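Beta-fructofuranosidase, insoluble isoenzyme CWINV1 (Arabidopsis thaliana, PDB 2OXB) hydrolyses sucrose and 1-kestose, and less readily neokestose and levan, as a cell-wall beta-fructofuranosidase of glycoside hydrolase family 32. Local coordinates at residues Pro391-Ile394 with Cys395-Asn399; Ser297-Val300 with Glu301-Val304; Thr95-Asp98 with Pro99-Gln103; Thr83-Pro86 with Asn87-Val91; Phe219-Pro222 with Asn223-Leu226. The protein carries 1 engineered substitution. All coordinates share one frame; numbering follows the deposited sequence.

Contact 1 of 5, residues Pro391-Ile394 with Cys395-Asn399; sequences PQLI and CSKMN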
loop_
_atom_site.group_PDB
_atom_site.type_symbol
_atom_site.label_atom_id
_atom_site.label_comp_id
_atom_site.label_asym_id
_atom_site.label_seq_id
_atom_site.Cartn_x
_atom_site.Cartn_y
_atom_site.Cartn_z
ATOM N N PRO A 391 -12.172 9.425 -10.511
ATOM C CA PRO A 391 -11.021 10.315 -10.292
ATOM C C PRO A 391 -9.995 10.137 -11.406
ATOM O O PRO A 391 -9.717 11.062 -12.166
ATOM C CB PRO A 391 -10.471 9.853 -8.942
ATOM C CG PRO A 391 -11.648 9.254 -8.260
ATOM C CD PRO A 391 -12.345 8.512 -9.368
ATOM N N GLN A 392 -9.440 8.929 -11.470
ATOM C CA GLN A 392 -8.448 8.527 -12.465
ATOM C C GLN A 392 -8.825 9.053 -13.868
ATOM O O GLN A 392 -8.018 9.704 -14.535
ATOM C CB GLN A 392 -8.354 6.985 -12.461
ATOM C CG GLN A 392 -7.308 6.359 -13.381
ATOM C CD GLN A 392 -7.334 4.823 -13.385
ATOM O OE1 GLN A 392 -6.525 4.183 -14.053
ATOM N NE2 GLN A 392 -8.262 4.237 -12.641
ATOM N N LEU A 393 -10.063 8.781 -14.285
ATOM C CA LEU A 393 -10.591 9.177 -15.587
ATOM C C LEU A 393 -10.546 10.671 -15.855
ATOM O O LEU A 393 -10.298 11.111 -16.987
ATOM C CB LEU A 393 -12.044 8.730 -15.725
ATOM C CG LEU A 393 -12.464 8.060 -17.034
ATOM C CD1 LEU A 393 -11.992 6.607 -17.007
ATOM C CD2 LEU A 393 -13.981 8.124 -17.176
ATOM N N ILE A 394 -10.811 11.460 -14.828
ATOM C CA ILE A 394 -10.803 12.891 -15.028
ATOM C C ILE A 394 -9.383 13.401 -15.201
ATOM O O ILE A 394 -9.140 14.268 -16.027
ATOM C CB ILE A 394 -11.449 13.643 -13.855
ATOM C CG1 ILE A 394 -12.659 12.878 -13.320
ATOM C CG2 ILE A 394 -11.873 15.008 -14.327
ATOM C CD1 ILE A 394 -13.674 12.530 -14.394
ATOM N N CYS A 395 -8.457 12.855 -14.419
ATOM C CA CYS A 395 -7.068 13.259 -14.475
ATOM C C CYS A 395 -6.446 12.862 -15.792
ATOM O O CYS A 395 -5.489 13.463 -16.237
ATOM C CB CYS A 395 -6.288 12.619 -13.336
ATOM S SG CYS A 395 -6.791 13.133 -11.665
ATOM N N SER A 396 -6.993 11.831 -16.411
ATOM C CA SER A 396 -6.491 11.356 -17.692
ATOM C C SER A 396 -7.092 12.112 -18.885
ATOM O O SER A 396 -6.439 12.244 -19.917
ATOM C CB SER A 396 -6.769 9.853 -17.846
ATOM O OG SER A 396 -5.789 9.080 -17.201
ATOM N N LYS A 397 -8.332 12.586 -18.734
ATOM C CA LYS A 397 -9.056 13.323 -19.779
ATOM C C LYS A 397 -8.662 14.804 -19.760
ATOM O O LYS A 397 -8.867 15.535 -20.730
ATOM C CB LYS A 397 -10.575 13.170 -19.566
ATOM C CG LYS A 397 -11.390 12.836 -20.815
ATOM C CD LYS A 397 -10.930 11.536 -21.501
ATOM C CE LYS A 397 -11.028 10.340 -20.574
ATOM N NZ LYS A 397 -12.402 10.221 -20.019
ATOM N N MET A 398 -8.114 15.251 -18.638
ATOM C CA MET A 398 -7.659 16.632 -18.507
ATOM C C MET A 398 -6.218 16.609 -18.018
ATOM O O MET A 398 -5.955 16.517 -16.818
ATOM C CB MET A 398 -8.541 17.417 -17.529
ATOM C CG MET A 398 -9.877 17.835 -18.118
ATOM S SD MET A 398 -10.908 18.716 -16.953
ATOM C CE MET A 398 -11.061 20.307 -17.738
ATOM N N ASN A 399 -5.286 16.658 -18.962
ATOM C CA ASN A 399 -3.885 16.658 -18.601
ATOM C C ASN A 399 -3.545 17.921 -17.807
ATOM O O ASN A 399 -4.437 18.671 -17.390
ATOM C CB ASN A 399 -2.978 16.524 -19.844
ATOM C CG ASN A 399 -3.421 17.389 -21.010
ATOM O OD1 ASN A 399 -4.547 17.270 -21.506
ATOM N ND2 ASN A 399 -2.528 18.254 -21.469
HETATM O O HOH W 1 -7.361 16.515 -14.396
#
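Lys397 folds back beside Leu393 one turn earlier in the short alpha-helix 391-397, one of the few helices in an enzyme built mostly of strands. Its CB lies 3.3 Å from Leu393 O, the carbonyl that also receives Lys397 N at 3.0 Å. From there the chain bends at each of its next three torsions (chi2 58°, chi3 59°, chi4 54°), so that CE comes round to the same carbonyl oxygen, 3.7 Å from Leu393 O. At the tip, NZ ends beside the leucine branch, 3.7 Å from Leu393 CG, in van der Waals contact with the hydrocarbon. The two side chains point the same way along the exposed flank. Behind them the regular i to i+4 bonds run from Cys395 N to Pro391 O, from Ser396 N to Gln392 O and from Met398 N to Ile394 O. Cys395 faces inward: SG passes 3.6 Å from Pro391 O and continues into the disulfide with Cys444, which ties the helix to strand 439-446. Ile394 and Met398, one turn apart, both touch Trp388. Met398 has already left the helical conformation, and a water spans the helix end there, donating one hydrogen to Ile394 O and the other to Met398 O at 2.8 Å.

Contact 2 of 5, residues Ser297-Val300 with Glu301-Val304; sequences SSSV and EDDV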
loop_
_atom_site.group_PDB
_atom_site.type_symbol
_atom_site.label_atom_id
_atom_site.label_comp_id
_atom_site.label_asym_id
_atom_site.label_seq_id
_atom_site.Cartn_x
_atom_site.Cartn_y
_atom_site.Cartn_z
ATOM N N SER A 297 6.946 -0.068 -13.070
ATOM C CA SER A 297 6.387 0.572 -14.271
ATOM C C SER A 297 7.288 0.535 -15.510
ATOM O O SER A 297 6.934 1.083 -16.553
ATOM C CB SER A 297 6.015 2.036 -13.983
ATOM O OG SER A 297 4.810 2.154 -13.240
ATOM N N SER A 298 8.450 -0.101 -15.398
ATOM C CA SER A 298 9.375 -0.197 -16.525
ATOM C C SER A 298 9.152 -1.510 -17.245
ATOM O O SER A 298 8.751 -2.503 -16.641
ATOM C CB SER A 298 10.822 -0.150 -16.044
ATOM O OG SER A 298 11.190 -1.391 -15.474
ATOM N N SER A 299 9.422 -1.519 -18.541
ATOM C CA SER A 299 9.250 -2.725 -19.326
ATOM C C SER A 299 10.148 -3.826 -18.770
ATOM O O SER A 299 11.215 -3.555 -18.236
ATOM C CB SER A 299 9.606 -2.450 -20.788
ATOM O OG SER A 299 11.011 -2.348 -20.946
ATOM N N VAL A 300 9.702 -5.067 -18.909
ATOM C CA VAL A 300 10.452 -6.216 -18.432
ATOM C C VAL A 300 11.841 -6.236 -19.034
ATOM O O VAL A 300 12.804 -6.614 -18.371
ATOM C CB VAL A 300 9.741 -7.529 -18.805
ATOM C CG1 VAL A 300 10.529 -8.731 -18.293
ATOM C CG2 VAL A 300 8.329 -7.516 -18.235
ATOM N N GLU A 301 11.951 -5.844 -20.295
ATOM C CA GLU A 301 13.252 -5.825 -20.940
ATOM C C GLU A 301 14.219 -5.023 -20.049
ATOM O O GLU A 301 15.429 -5.224 -20.087
ATOM C CB GLU A 301 13.118 -5.230 -22.357
ATOM C CG GLU A 301 14.435 -4.904 -23.074
ATOM C CD GLU A 301 14.358 -5.074 -24.592
ATOM O OE1 GLU A 301 14.580 -6.213 -25.066
ATOM O OE2 GLU A 301 14.077 -4.082 -25.309
ATOM N N ASP A 302 13.667 -4.136 -19.222
ATOM C CA ASP A 302 14.479 -3.336 -18.316
ATOM C C ASP A 302 14.822 -4.110 -17.046
ATOM O O ASP A 302 15.967 -4.085 -16.586
ATOM C CB ASP A 302 13.765 -2.035 -17.946
ATOM C CG ASP A 302 14.273 -0.855 -18.747
ATOM O OD1 ASP A 302 15.510 -0.617 -18.720
ATOM O OD2 ASP A 302 13.447 -0.164 -19.398
ATOM N N ASP A 303 13.834 -4.792 -16.475
ATOM C CA ASP A 303 14.063 -5.563 -15.263
ATOM C C ASP A 303 15.177 -6.557 -15.547
ATOM O O ASP A 303 15.970 -6.897 -14.662
ATOM C CB ASP A 303 12.808 -6.340 -14.848
ATOM C CG ASP A 303 11.579 -5.453 -14.685
ATOM O OD1 ASP A 303 11.724 -4.209 -14.627
ATOM O OD2 ASP A 303 10.466 -6.016 -14.606
ATOM N N VAL A 304 15.234 -7.019 -16.792
ATOM C CA VAL A 304 16.252 -7.983 -17.179
ATOM C C VAL A 304 17.595 -7.277 -17.351
ATOM O O VAL A 304 18.656 -7.852 -17.096
ATOM C CB VAL A 304 15.863 -8.709 -18.501
ATOM C CG1 VAL A 304 16.828 -9.850 -18.780
ATOM C CG2 VAL A 304 14.453 -9.233 -18.409
#
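The N-terminal end of helix 300-306 begins at Ser299, the N-cap residue, whose side chain lies against Asp302. With chi1 at 74°, OG sits between the backbone N and the carbonyl carbon and is turned over the start of the helix, 3.6 Å from Asp302 OD2. The backbone carbonyl reaches the first turn: Ser299 O accepts a weak bond from Asp303 N at 3.4 Å and lies near Asp302 N, whose modelled place is less sure. One residue on, Val304 N gives a straighter bond of 2.9 Å to Val300 O. The same step brings two methyls together on the exposed flank, where Val300 CG1 meets Val304 CG2 at 4.0 Å. This short helix belongs to the family 32 N-terminal catalytic region, a five-bladed beta-propeller in this family, and follows the loop after strand 287-291. Asp302 and Asp303 have different partners. Asp302 OD2 forms a salt bridge with Lys453, a residue of the C-terminal region. On the inner side, Ser298 OG and Asp303 OD1 lie 3.0 Å apart at an angle too poor for a hydrogen bond; both turn to Lys306, whose NZ is hydrogen-bonded to the hydroxyl and forms a long, weak ion pair with the carboxylate. This cation probably steadies the negative charge of Asp303. The other oxygen, Asp303 OD2, has a weak bond to Ser309 OG, and the Asp303 side chain comes within about 5 Å of that of Trp16, a substrate-binding residue.

Contact 3 of 5, residues Thr95-Asp98 with Pro99-Gln103; sequences TGID and PKNQQ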
loop_
_atom_site.group_PDB
_atom_site.type_symbol
_atom_site.label_atom_id
_atom_site.label_comp_id
_atom_site.label_asym_id
_atom_site.label_seq_id
_atom_site.Cartn_x
_atom_site.Cartn_y
_atom_site.Cartn_z
ATOM N N THR A 95 0.987 -20.439 1.750
ATOM C CA THR A 95 0.480 -21.296 0.684
ATOM C C THR A 95 1.611 -21.939 -0.109
ATOM O O THR A 95 2.369 -21.255 -0.790
ATOM C CB THR A 95 -0.380 -20.486 -0.338
ATOM O OG1 THR A 95 -1.344 -19.682 0.353
ATOM C CG2 THR A 95 -1.115 -21.436 -1.297
ATOM N N GLY A 96 1.717 -23.260 -0.026
ATOM C CA GLY A 96 2.735 -23.965 -0.782
ATOM C C GLY A 96 2.087 -24.699 -1.950
ATOM O O GLY A 96 0.873 -24.897 -1.974
ATOM N N ILE A 97 2.882 -25.105 -2.930
ATOM C CA ILE A 97 2.337 -25.826 -4.071
ATOM C C ILE A 97 2.903 -27.240 -4.008
ATOM O O ILE A 97 4.114 -27.426 -4.137
ATOM C CB ILE A 97 2.759 -25.167 -5.411
ATOM C CG1 ILE A 97 2.796 -23.643 -5.268
ATOM C CG2 ILE A 97 1.788 -25.574 -6.520
ATOM C CD1 ILE A 97 1.464 -23.024 -4.838
ATOM N N ASP A 98 2.035 -28.230 -3.798
ATOM C CA ASP A 98 2.473 -29.624 -3.705
ATOM C C ASP A 98 2.835 -30.236 -5.069
ATOM O O ASP A 98 2.618 -29.612 -6.118
ATOM C CB ASP A 98 1.406 -30.475 -3.008
ATOM C CG ASP A 98 0.048 -30.397 -3.679
ATOM O OD1 ASP A 98 -0.017 -30.322 -4.923
ATOM O OD2 ASP A 98 -0.955 -30.427 -2.940
ATOM N N PRO A 99 3.382 -31.472 -5.072
ATOM C CA PRO A 99 3.778 -32.143 -6.314
ATOM C C PRO A 99 2.780 -32.205 -7.451
ATOM O O PRO A 99 3.150 -32.498 -8.584
ATOM C CB PRO A 99 4.228 -33.521 -5.839
ATOM C CG PRO A 99 3.523 -33.706 -4.549
ATOM C CD PRO A 99 3.617 -32.354 -3.917
ATOM N N LYS A 100 1.517 -31.938 -7.166
ATOM C CA LYS A 100 0.524 -31.955 -8.226
ATOM C C LYS A 100 -0.086 -30.574 -8.343
ATOM O O LYS A 100 -1.304 -30.415 -8.321
ATOM C CB LYS A 100 -0.566 -33.009 -7.962
ATOM C CG LYS A 100 -1.345 -32.846 -6.662
ATOM C CD LYS A 100 -2.475 -33.897 -6.556
ATOM C CE LYS A 100 -3.085 -33.970 -5.140
ATOM N NZ LYS A 100 -4.196 -34.971 -5.016
ATOM N N ASN A 101 0.780 -29.573 -8.430
ATOM C CA ASN A 101 0.358 -28.185 -8.576
ATOM C C ASN A 101 -1.041 -27.808 -8.065
ATOM O O ASN A 101 -1.950 -27.568 -8.860
ATOM C CB ASN A 101 0.496 -27.796 -10.050
ATOM C CG ASN A 101 1.929 -27.463 -10.427
ATOM O OD1 ASN A 101 2.408 -26.354 -10.167
ATOM N ND2 ASN A 101 2.627 -28.423 -11.027
ATOM N N GLN A 102 -1.215 -27.754 -6.746
ATOM C CA GLN A 102 -2.503 -27.380 -6.161
ATOM C C GLN A 102 -2.280 -26.626 -4.851
ATOM O O GLN A 102 -1.660 -27.133 -3.916
ATOM C CB GLN A 102 -3.388 -28.618 -5.937
ATOM C CG GLN A 102 -3.329 -29.226 -4.543
ATOM C CD GLN A 102 -4.098 -30.540 -4.433
ATOM O OE1 GLN A 102 -5.189 -30.686 -4.984
ATOM N NE2 GLN A 102 -3.536 -31.492 -3.701
ATOM N N GLN A 103 -2.785 -25.402 -4.804
ATOM C CA GLN A 103 -2.627 -24.536 -3.644
ATOM C C GLN A 103 -3.083 -25.043 -2.292
ATOM O O GLN A 103 -4.269 -24.972 -1.944
ATOM C CB GLN A 103 -3.292 -23.201 -3.917
ATOM C CG GLN A 103 -2.541 -22.399 -4.922
ATOM C CD GLN A 103 -3.438 -21.457 -5.636
ATOM O OE1 GLN A 103 -4.342 -20.879 -5.031
ATOM N NE2 GLN A 103 -3.201 -21.273 -6.933
#
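Asp98 and Gln102 meet through a carboxylate-to-amide bond, 2.9 Å from Gln102 NE2 to Asp98 OD2. The donor approaches on the syn side, tilted out of the carboxylate plane, and the two flat groups are turned 67° apart. Asp98 OD1 serves the backbone instead: Lys100 N reaches its anti side at 3.2 Å, closing an Asx turn, and Gln102 N adds a weak bond. A chi1 of 56° swings the carboxylate in over the turn, where it can collect all three donors. Around this polar knot the packing is apolar. Ile97 CG2 rests 3.6 Å from Asn101 CA, Ile97 CD1 lies 4.1 Å from Gln103 CG, and Thr95 CG2 touches Gln103 CB at 3.8 Å. Thr95 and Gln103 are held from further out: Thr95 OG1 is bonded to Asp145 N, Gln103 OE1 accepts from Phe143 N, and with Ile97 they pack on Trp78. Trp78 and Asp145 bind substrate, and the Thr95 side chain is about 6 Å from the bound fructose. Ile97 and Gln103 form an antiparallel non-hydrogen-bonded pair, marking the end of a beta-hairpin between strands 93-97 and 103-110, beside the substrate pocket of the beta-propeller.

Contact 4 of 5, residues Thr83-Pro86 with Asn87-Val91; sequences TILP and NGKPV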
loop_
_atom_site.group_PDB
_atom_site.type_symbol
_atom_site.label_atom_id
_atom_site.label_comp_id
_atom_site.label_asym_id
_atom_site.label_seq_id
_atom_site.Cartn_x
_atom_site.Cartn_y
_atom_site.Cartn_z
ATOM N N THR A 83 0.959 -14.851 12.785
ATOM C CA THR A 83 0.040 -14.565 13.886
ATOM C C THR A 83 0.845 -14.484 15.183
ATOM O O THR A 83 1.861 -15.169 15.319
ATOM C CB THR A 83 -1.036 -15.704 14.016
ATOM O OG1 THR A 83 -1.819 -15.778 12.816
ATOM C CG2 THR A 83 -1.952 -15.457 15.202
ATOM N N ILE A 84 0.421 -13.638 16.122
ATOM C CA ILE A 84 1.124 -13.535 17.411
ATOM C C ILE A 84 0.349 -14.384 18.414
ATOM O O ILE A 84 -0.735 -13.992 18.860
ATOM C CB ILE A 84 1.195 -12.064 17.959
ATOM C CG1 ILE A 84 1.806 -11.119 16.906
ATOM C CG2 ILE A 84 2.053 -12.014 19.227
ATOM C CD1 ILE A 84 3.177 -11.569 16.381
ATOM N N LEU A 85 0.894 -15.547 18.756
ATOM C CA LEU A 85 0.233 -16.439 19.702
ATOM C C LEU A 85 0.086 -15.767 21.076
ATOM O O LEU A 85 0.975 -15.027 21.503
ATOM C CB LEU A 85 1.010 -17.766 19.840
ATOM C CG LEU A 85 0.899 -18.942 18.834
ATOM C CD1 LEU A 85 -0.562 -19.223 18.485
ATOM C CD2 LEU A 85 1.673 -18.651 17.587
ATOM N N PRO A 86 -1.042 -16.019 21.781
ATOM C CA PRO A 86 -1.370 -15.470 23.106
ATOM C C PRO A 86 -0.367 -15.827 24.185
ATOM O O PRO A 86 -0.748 -16.149 25.309
ATOM C CB PRO A 86 -2.731 -16.077 23.397
ATOM C CG PRO A 86 -2.585 -17.425 22.813
ATOM C CD PRO A 86 -1.990 -17.096 21.447
ATOM N N ASN A 87 0.909 -15.776 23.826
ATOM C CA ASN A 87 1.979 -16.075 24.750
ATOM C C ASN A 87 3.252 -15.428 24.251
ATOM O O ASN A 87 4.271 -15.421 24.939
ATOM C CB ASN A 87 2.146 -17.597 24.925
ATOM C CG ASN A 87 1.993 -18.375 23.619
ATOM O OD1 ASN A 87 1.101 -18.100 22.822
ATOM N ND2 ASN A 87 2.850 -19.369 23.414
ATOM N N GLY A 88 3.179 -14.848 23.057
ATOM C CA GLY A 88 4.342 -14.186 22.481
ATOM C C GLY A 88 5.087 -15.016 21.443
ATOM O O GLY A 88 6.204 -14.676 21.057
ATOM N N LYS A 89 4.476 -16.108 20.998
ATOM C CA LYS A 89 5.081 -16.971 19.999
ATOM C C LYS A 89 4.569 -16.556 18.618
ATOM O O LYS A 89 3.394 -16.255 18.453
ATOM C CB LYS A 89 4.738 -18.435 20.311
ATOM C CG LYS A 89 4.671 -19.383 19.117
ATOM C CD LYS A 89 5.962 -19.417 18.313
ATOM C CE LYS A 89 5.833 -20.384 17.164
ATOM N NZ LYS A 89 5.625 -21.782 17.660
ATOM N N PRO A 90 5.468 -16.478 17.619
ATOM C CA PRO A 90 5.088 -16.095 16.253
ATOM C C PRO A 90 5.179 -17.248 15.252
ATOM O O PRO A 90 6.262 -17.762 15.002
ATOM C CB PRO A 90 6.085 -14.994 15.935
ATOM C CG PRO A 90 7.338 -15.549 16.529
ATOM C CD PRO A 90 6.894 -16.172 17.850
ATOM N N VAL A 91 4.049 -17.656 14.685
ATOM C CA VAL A 91 4.048 -18.741 13.700
ATOM C C VAL A 91 3.835 -18.167 12.304
ATOM O O VAL A 91 3.910 -16.957 12.120
ATOM C CB VAL A 91 2.926 -19.766 13.983
ATOM C CG1 VAL A 91 3.250 -20.567 15.223
ATOM C CG2 VAL A 91 1.601 -19.039 14.172
#
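Leu85 packs into Lys89 and Val91 where the chain doubles back on itself. Its CD2 branch does most of the touching, 3.4 Å from Lys89 CG on one partner and 3.4 Å from Val91 CG1 on the other. Leu85 and Lys89 run side by side, whereas Val91 crosses the leucine at about a right angle. The backbones are joined along the same part: Leu85 N bonds to Lys89 O at 2.6 Å, and Val91 N makes a weak bond to Thr83 O. Thr83 is buried, with OG1 bonded to Ala149 N. The other end is looser. Pro86 and Asn87 lie flank by flank at the exposed tip. The CB of Ile84 points away from segment 87-91, and its side chain touches Met24. Lys89 also leads outward, since chi2 of 57° turns its chain off the leucine toward a long, weak ion pair with Glu109. Across the tip Gly88 N bonds to Leu85 O at 2.7 Å. Leu85 thus pairs by its carbonyl with Gly88 and by its amide with Lys89, while Gly88 has a positive phi (100°); this is consistent with a beta-turn hairpin carrying a G1 beta bulge, here linking strands 77-81 and 93-97 of one propeller sheet.

Contact 5 of 5, residues Phe219-Pro222 with Asn223-Leu226; sequences FGEP and NEIL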
loop_
_atom_site.group_PDB
_atom_site.type_symbol
_atom_site.label_atom_id
_atom_site.label_comp_id
_atom_site.label_asym_id
_atom_site.label_seq_id
_atom_site.Cartn_x
_atom_site.Cartn_y
_atom_site.Cartn_z
ATOM N N PHE A 219 -12.473 -8.287 20.724
ATOM C CA PHE A 219 -13.897 -8.531 20.478
ATOM C C PHE A 219 -14.840 -7.798 21.436
ATOM O O PHE A 219 -14.533 -7.624 22.616
ATOM C CB PHE A 219 -14.175 -10.035 20.531
ATOM C CG PHE A 219 -13.714 -10.678 21.792
ATOM C CD1 PHE A 219 -14.528 -10.684 22.922
ATOM C CD2 PHE A 219 -12.433 -11.210 21.879
ATOM C CE1 PHE A 219 -14.073 -11.205 24.125
ATOM C CE2 PHE A 219 -11.966 -11.732 23.075
ATOM C CZ PHE A 219 -12.788 -11.729 24.205
ATOM N N GLY A 220 -15.984 -7.375 20.898
ATOM C CA GLY A 220 -16.997 -6.662 21.661
ATOM C C GLY A 220 -16.668 -6.105 23.044
ATOM O O GLY A 220 -16.990 -6.729 24.060
ATOM N N GLU A 221 -16.039 -4.931 23.097
ATOM C CA GLU A 221 -15.705 -4.292 24.375
ATOM C C GLU A 221 -16.746 -3.187 24.667
ATOM O O GLU A 221 -17.056 -2.375 23.790
ATOM C CB GLU A 221 -14.285 -3.689 24.331
ATOM C CG GLU A 221 -13.151 -4.687 24.028
ATOM C CD GLU A 221 -12.862 -4.832 22.541
ATOM O OE1 GLU A 221 -12.508 -5.945 22.101
ATOM O OE2 GLU A 221 -12.973 -3.831 21.808
ATOM N N PRO A 222 -17.305 -3.154 25.897
ATOM C CA PRO A 222 -18.314 -2.169 26.329
ATOM C C PRO A 222 -17.823 -0.729 26.473
ATOM O O PRO A 222 -18.617 0.216 26.492
ATOM C CB PRO A 222 -18.808 -2.743 27.656
ATOM C CG PRO A 222 -17.588 -3.432 28.190
ATOM C CD PRO A 222 -17.038 -4.132 26.968
ATOM N N ASN A 223 -16.511 -0.571 26.585
ATOM C CA ASN A 223 -15.913 0.749 26.718
ATOM C C ASN A 223 -15.405 1.249 25.359
ATOM O O ASN A 223 -15.776 2.340 24.923
ATOM C CB ASN A 223 -14.775 0.706 27.750
ATOM C CG ASN A 223 -14.229 -0.699 27.962
ATOM O OD1 ASN A 223 -14.784 -1.497 28.733
ATOM N ND2 ASN A 223 -13.140 -1.014 27.266
ATOM N N GLU A 224 -14.571 0.447 24.691
ATOM C CA GLU A 224 -14.021 0.804 23.375
ATOM C C GLU A 224 -15.008 0.447 22.260
ATOM O O GLU A 224 -15.793 -0.491 22.394
ATOM C CB GLU A 224 -12.666 0.095 23.145
ATOM C CG GLU A 224 -12.100 0.182 21.717
ATOM C CD GLU A 224 -10.598 -0.153 21.618
ATOM O OE1 GLU A 224 -10.158 -1.204 22.136
ATOM O OE2 GLU A 224 -9.855 0.642 21.004
ATOM N N ILE A 225 -14.982 1.211 21.172
ATOM C CA ILE A 225 -15.870 0.958 20.040
ATOM C C ILE A 225 -15.027 0.524 18.843
ATOM O O ILE A 225 -14.247 1.307 18.307
ATOM C CB ILE A 225 -16.681 2.226 19.667
ATOM C CG1 ILE A 225 -17.470 2.728 20.889
ATOM C CG2 ILE A 225 -17.631 1.920 18.518
ATOM C CD1 ILE A 225 -18.553 1.767 21.387
ATOM N N LEU A 226 -15.181 -0.736 18.444
ATOM C CA LEU A 226 -14.432 -1.293 17.323
ATOM C C LEU A 226 -15.216 -1.366 16.014
ATOM O O LEU A 226 -16.451 -1.387 15.997
ATOM C CB LEU A 226 -13.940 -2.701 17.672
ATOM C CG LEU A 226 -12.793 -2.833 18.670
ATOM C CD1 LEU A 226 -12.551 -4.308 18.994
ATOM C CD2 LEU A 226 -11.535 -2.196 18.074
#
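Chi1 of -59° followed by a bend at chi2 (90°) folds the carboxylate of Glu221 back toward Phe219 and Leu226, the latter with a chi1 of -73° that sets CG beside its backbone N. Glu221 and Leu226 meet inside the surface loop of the beta-hairpin that joins strands 201-207 and 226-234, neighbours in one antiparallel sheet of the propeller region. The carboxylate lies against the Leu226 CD1 methyl, modelled too close to OE2, so the detail of this approach is doubtful. Residues 219-222 and 223-226 are joined by side-chain contact without a hydrogen bond between them. Glu224 adds a second acid on the same side. Its extended side chain runs past the first carboxylate, with Glu224 CG 4.1 Å from Glu221 OE2, and the charged ends stand 3.9 Å apart between Glu221 OE2 and Glu224 OE1. Two carboxylates this near would be expected to raise the pKa of one or both. Pro222 and Asn223 run alongside each other at the exposed tip, touching a neighbouring molecule in the crystal. The base is tied to neighbouring parts of the same loop: Ile225 shares a backbone hydrogen bond with Arg208, and Leu226 packs on Val214 and Ser218. The far oxygen of the second acid has a partner of its own, for Glu224 OE2 is hydrogen-bonded to Thr207 OG1 at the end of strand 201-207.

Along the chain come contact 4, contact 3, contact 5, contact 2 and contact 1. The first four fall in the N-terminal family 32 region and only contact 1 in the C-terminal one. Contacts 4 and 3 flank strand 93-97 at its two ends, their centres about 26 Å apart, so one leads into a strand whose other end borders the sucrose site. Contacts 2 and 5 lie on opposite sides of the chain's centre, about 49 Å between centres, one near the substrate-binding residues and the other on the surface loop joining strands 201-207 and 226-234. Contact 1 is nearest contact 2, about 26 Å between centres, and contact 2 reaches the C-terminal region through the Asp302-Lys453 salt bridge.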